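Local coordinates for trypsin-resistant surface T6 protein (Streptococcus pyogenes serotype M6, PDB 4P0D), which probably forms the polymerised backbone shaft of the cell-wall-anchored pili on the streptococcal surface, at residues K11-K25 with P73-T87. The protein carries 1 engineered substitution. Sequence-based numbering, arbitrary orientation.
Sequences KITNIEGGPTVTLYK and PFSTENVSISNGTAT. With CA (calcium ion), chain E.
The ring of Tyr24 meets Pro73 CG and Thr76 CG2 obliquely; its CE1 is 3.7 Å from that methyl, and the Tyr24 and Thr76 side chains run alongside each other. With Thr76 OG1 beside the backbone N (chi1 -55°), CG2 is swung anti to that N and presses on Thr22 CG2 at 3.4 Å, shorter than a normal methyl-methyl contact. On this face a water joins Thr22 OG1 to Asn78 OD1. Phe74 approaches the Lys25 carbonyl obliquely with CD2, while Phe74 N bonds Lys25 O. From this end strands 20-25 and 75-79 run antiparallel, their short axes at 156°; Leu23 N to Glu77 O and Glu77 N to Leu23 O, both 2.7 Å, are nearly straight and lie in the carbonyl planes. Where the strands part, a water spans Val21 N and Val79 O. On the face holding Leu23, Val21 CG2 touches Ile81 CG2; Ile15 CD1 touches both Ile81 CG2 and Ala86 CB (3.7 Å from the latter). Ile81 CD1 extends to Gly18 CA. Ile12 and Ala86 pair through two bonds in the second strand pair, and Gly84 O takes Ile15 N from 36° above its carbonyl plane. Ser82 and Thr85 close a type I' turn and each give a calcium ion a carbonyl O and a hydroxyl, beside two waters, one distant; Thr85 OG1 lies 2.5 Å from the calcium. The arrangement is two antiparallel strand pairs joined by loops, one calcium-clasped, in the Ig-like N-terminal domain of this pilin.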
# COMPACT_ATOMS: atom_id res chain seq x y z
N LYS A 11 36.44 13.85 -2.73
CA LYS A 11 35.34 13.99 -3.66
C LYS A 11 34.45 12.75 -3.68
O LYS A 11 34.92 11.62 -3.65
CB LYS A 11 35.90 14.29 -5.04
CG LYS A 11 34.86 14.39 -6.15
CD LYS A 11 35.52 14.84 -7.45
CE LYS A 11 34.55 14.89 -8.61
NZ LYS A 11 35.13 15.70 -9.71
N ILE A 12 33.15 12.99 -3.75
CA ILE A 12 32.18 11.93 -3.87
C ILE A 12 31.40 12.17 -5.17
O ILE A 12 30.92 13.28 -5.41
CB ILE A 12 31.22 11.90 -2.67
CG1 ILE A 12 32.01 11.68 -1.38
CG2 ILE A 12 30.21 10.77 -2.84
CD1 ILE A 12 31.23 11.98 -0.11
N THR A 13 31.32 11.16 -6.02
CA THR A 13 30.47 11.22 -7.22
C THR A 13 29.25 10.29 -7.12
O THR A 13 29.10 9.55 -6.13
CB THR A 13 31.26 10.85 -8.49
OG1 THR A 13 31.77 9.54 -8.32
CG2 THR A 13 32.40 11.82 -8.71
N ASN A 14 28.39 10.35 -8.13
CA ASN A 14 27.18 9.52 -8.18
C ASN A 14 26.21 9.79 -7.04
O ASN A 14 25.57 8.87 -6.51
CB ASN A 14 27.51 8.01 -8.24
CG ASN A 14 26.35 7.19 -8.78
OD1 ASN A 14 25.66 7.63 -9.71
ND2 ASN A 14 26.10 6.01 -8.21
N ILE A 15 26.05 11.07 -6.70
CA ILE A 15 25.13 11.47 -5.66
C ILE A 15 23.77 11.75 -6.28
O ILE A 15 23.59 12.71 -7.04
CB ILE A 15 25.64 12.72 -4.90
CG1 ILE A 15 27.03 12.46 -4.33
CG2 ILE A 15 24.68 13.09 -3.77
CD1 ILE A 15 27.58 13.57 -3.46
N GLU A 16 22.80 10.88 -5.97
CA GLU A 16 21.46 10.99 -6.50
C GLU A 16 20.49 11.29 -5.38
O GLU A 16 20.70 10.91 -4.23
CB GLU A 16 21.07 9.67 -7.16
CG GLU A 16 21.79 9.35 -8.47
CD GLU A 16 21.62 7.88 -8.86
OE1 GLU A 16 22.18 6.97 -8.18
OE2 GLU A 16 20.93 7.62 -9.84
N GLY A 17 19.42 11.99 -5.70
CA GLY A 17 18.36 12.18 -4.74
C GLY A 17 18.57 13.29 -3.76
O GLY A 17 17.76 13.46 -2.88
N GLY A 18 19.64 14.07 -3.92
CA GLY A 18 19.90 15.22 -3.07
C GLY A 18 19.99 14.99 -1.57
O GLY A 18 19.28 15.63 -0.79
N PRO A 19 20.90 14.09 -1.15
CA PRO A 19 21.05 13.84 0.28
C PRO A 19 21.89 14.93 0.97
O PRO A 19 22.48 15.77 0.32
CB PRO A 19 21.80 12.52 0.31
CG PRO A 19 22.68 12.60 -0.90
CD PRO A 19 21.85 13.29 -1.95
N THR A 20 21.91 14.89 2.29
CA THR A 20 22.85 15.63 3.11
C THR A 20 24.12 14.81 3.17
O THR A 20 24.07 13.58 3.31
CB THR A 20 22.28 15.78 4.53
OG1 THR A 20 21.09 16.56 4.46
CG2 THR A 20 23.25 16.42 5.45
N VAL A 21 25.25 15.47 3.05
CA VAL A 21 26.54 14.82 3.18
C VAL A 21 27.26 15.39 4.41
O VAL A 21 27.45 16.61 4.53
CB VAL A 21 27.40 15.01 1.91
CG1 VAL A 21 28.71 14.27 2.06
CG2 VAL A 21 26.64 14.52 0.68
N THR A 22 27.61 14.49 5.32
CA THR A 22 28.37 14.82 6.51
C THR A 22 29.66 14.01 6.53
O THR A 22 29.63 12.79 6.36
CB THR A 22 27.56 14.51 7.77
OG1 THR A 22 26.22 15.00 7.64
CG2 THR A 22 28.23 15.16 8.99
N LEU A 23 30.78 14.69 6.76
CA LEU A 23 32.07 14.04 6.87
C LEU A 23 32.49 14.05 8.35
O LEU A 23 32.43 15.10 9.01
CB LEU A 23 33.12 14.73 6.01
CG LEU A 23 33.42 14.06 4.66
CD1 LEU A 23 32.18 13.99 3.77
CD2 LEU A 23 34.55 14.81 3.96
N TYR A 24 32.87 12.89 8.87
CA TYR A 24 33.29 12.77 10.27
C TYR A 24 34.75 12.42 10.30
O TYR A 24 35.14 11.37 9.81
CB TYR A 24 32.50 11.68 10.97
CG TYR A 24 31.00 11.89 10.93
CD1 TYR A 24 30.38 12.67 11.89
CD2 TYR A 24 30.21 11.30 9.95
CE1 TYR A 24 29.01 12.87 11.88
CE2 TYR A 24 28.84 11.50 9.92
CZ TYR A 24 28.24 12.28 10.89
OH TYR A 24 26.85 12.50 10.90
N LYS A 25 35.57 13.30 10.87
CA LYS A 25 36.99 13.02 10.90
C LYS A 25 37.30 11.98 11.98
O LYS A 25 37.10 12.24 13.17
CB LYS A 25 37.78 14.30 11.14
CG LYS A 25 39.28 14.16 10.99
CD LYS A 25 39.87 15.51 11.38
CE LYS A 25 41.26 15.73 10.88
NZ LYS A 25 41.58 17.17 11.11
N PRO A 73 34.16 11.68 16.63
CA PRO A 73 35.08 12.15 15.61
C PRO A 73 35.77 13.42 16.08
O PRO A 73 35.27 14.12 16.96
CB PRO A 73 34.17 12.42 14.41
CG PRO A 73 32.83 12.69 14.98
CD PRO A 73 32.78 12.13 16.38
N PHE A 74 36.93 13.70 15.50
CA PHE A 74 37.68 14.91 15.84
C PHE A 74 37.00 16.16 15.32
O PHE A 74 37.17 17.25 15.86
CB PHE A 74 39.07 14.84 15.25
CG PHE A 74 39.88 13.72 15.79
CD1 PHE A 74 40.51 13.84 17.02
CD2 PHE A 74 40.02 12.54 15.08
CE1 PHE A 74 41.27 12.80 17.53
CE2 PHE A 74 40.77 11.50 15.59
CZ PHE A 74 41.40 11.63 16.81
N SER A 75 36.25 16.02 14.24
CA SER A 75 35.46 17.12 13.71
C SER A 75 34.37 16.57 12.82
O SER A 75 34.46 15.43 12.36
CB SER A 75 36.35 18.10 12.93
OG SER A 75 36.89 17.49 11.78
N THR A 76 33.34 17.38 12.63
CA THR A 76 32.22 17.06 11.75
C THR A 76 32.08 18.16 10.72
O THR A 76 31.99 19.34 11.09
CB THR A 76 30.92 16.99 12.55
OG1 THR A 76 31.08 16.08 13.63
CG2 THR A 76 29.75 16.54 11.67
N GLU A 77 32.06 17.79 9.43
CA GLU A 77 31.90 18.76 8.32
C GLU A 77 30.65 18.50 7.50
O GLU A 77 30.33 17.34 7.16
CB GLU A 77 33.08 18.69 7.35
CG GLU A 77 34.45 18.75 7.99
CD GLU A 77 34.78 20.10 8.56
OE1 GLU A 77 34.16 21.12 8.17
OE2 GLU A 77 35.68 20.14 9.41
N ASN A 78 29.96 19.57 7.15
CA ASN A 78 28.80 19.52 6.27
C ASN A 78 29.28 19.89 4.88
O ASN A 78 29.94 20.91 4.71
CB ASN A 78 27.76 20.51 6.77
CG ASN A 78 27.47 20.35 8.26
OD1 ASN A 78 27.31 19.23 8.75
ND2 ASN A 78 27.44 21.47 8.98
N VAL A 79 28.99 19.05 3.88
CA VAL A 79 29.54 19.25 2.55
C VAL A 79 28.38 19.46 1.57
O VAL A 79 27.44 18.68 1.53
CB VAL A 79 30.43 18.06 2.16
CG1 VAL A 79 31.08 18.28 0.80
CG2 VAL A 79 31.50 17.87 3.23
N SER A 80 28.45 20.54 0.79
CA SER A 80 27.39 20.82 -0.15
C SER A 80 27.49 19.88 -1.35
O SER A 80 28.54 19.31 -1.61
CB SER A 80 27.46 22.27 -0.62
OG SER A 80 28.60 22.47 -1.44
N ILE A 81 26.37 19.74 -2.07
CA ILE A 81 26.35 18.97 -3.30
C ILE A 81 25.96 19.84 -4.49
O ILE A 81 25.30 20.88 -4.35
CB ILE A 81 25.39 17.75 -3.21
CG1 ILE A 81 23.94 18.21 -3.02
CG2 ILE A 81 25.80 16.83 -2.07
CD1 ILE A 81 22.98 17.06 -2.97
N SER A 82 26.36 19.39 -5.68
CA SER A 82 25.84 19.95 -6.92
C SER A 82 26.07 18.99 -8.06
O SER A 82 27.14 18.40 -8.18
CB SER A 82 26.50 21.29 -7.22
OG SER A 82 27.89 21.15 -7.10
N ASN A 83 25.06 18.84 -8.91
CA ASN A 83 25.23 18.10 -10.16
C ASN A 83 25.82 16.70 -9.92
O ASN A 83 26.62 16.22 -10.71
CB ASN A 83 26.11 18.92 -11.12
CG ASN A 83 26.00 18.46 -12.58
OD1 ASN A 83 24.91 18.21 -13.09
ND2 ASN A 83 27.14 18.37 -13.26
N GLY A 84 25.45 16.07 -8.80
CA GLY A 84 25.86 14.69 -8.55
C GLY A 84 27.21 14.48 -7.86
O GLY A 84 27.65 13.35 -7.70
N THR A 85 27.87 15.57 -7.46
CA THR A 85 29.15 15.44 -6.81
C THR A 85 29.27 16.34 -5.58
O THR A 85 28.57 17.34 -5.44
CB THR A 85 30.32 15.75 -7.78
OG1 THR A 85 30.37 17.15 -8.02
CG2 THR A 85 30.16 15.02 -9.10
N ALA A 86 30.17 15.95 -4.69
CA ALA A 86 30.48 16.79 -3.53
C ALA A 86 31.98 16.83 -3.40
O ALA A 86 32.64 15.80 -3.62
CB ALA A 86 29.85 16.22 -2.28
N THR A 87 32.51 18.02 -3.08
CA THR A 87 33.94 18.21 -2.89
C THR A 87 34.23 18.91 -1.56
O THR A 87 33.59 19.89 -1.19
CB THR A 87 34.56 18.98 -4.06
OG1 THR A 87 34.50 18.16 -5.23
CG2 THR A 87 36.02 19.33 -3.82
CA CA E . 29.34 19.32 -7.16
O HOH W 1 32.64 18.06 -9.49
O HOH W 2 25.27 18.26 2.59
O HOH W 3 25.84 17.66 7.38
O HOH W 4 30.29 20.69 -9.52
O HOH W 5 31.15 20.20 -5.95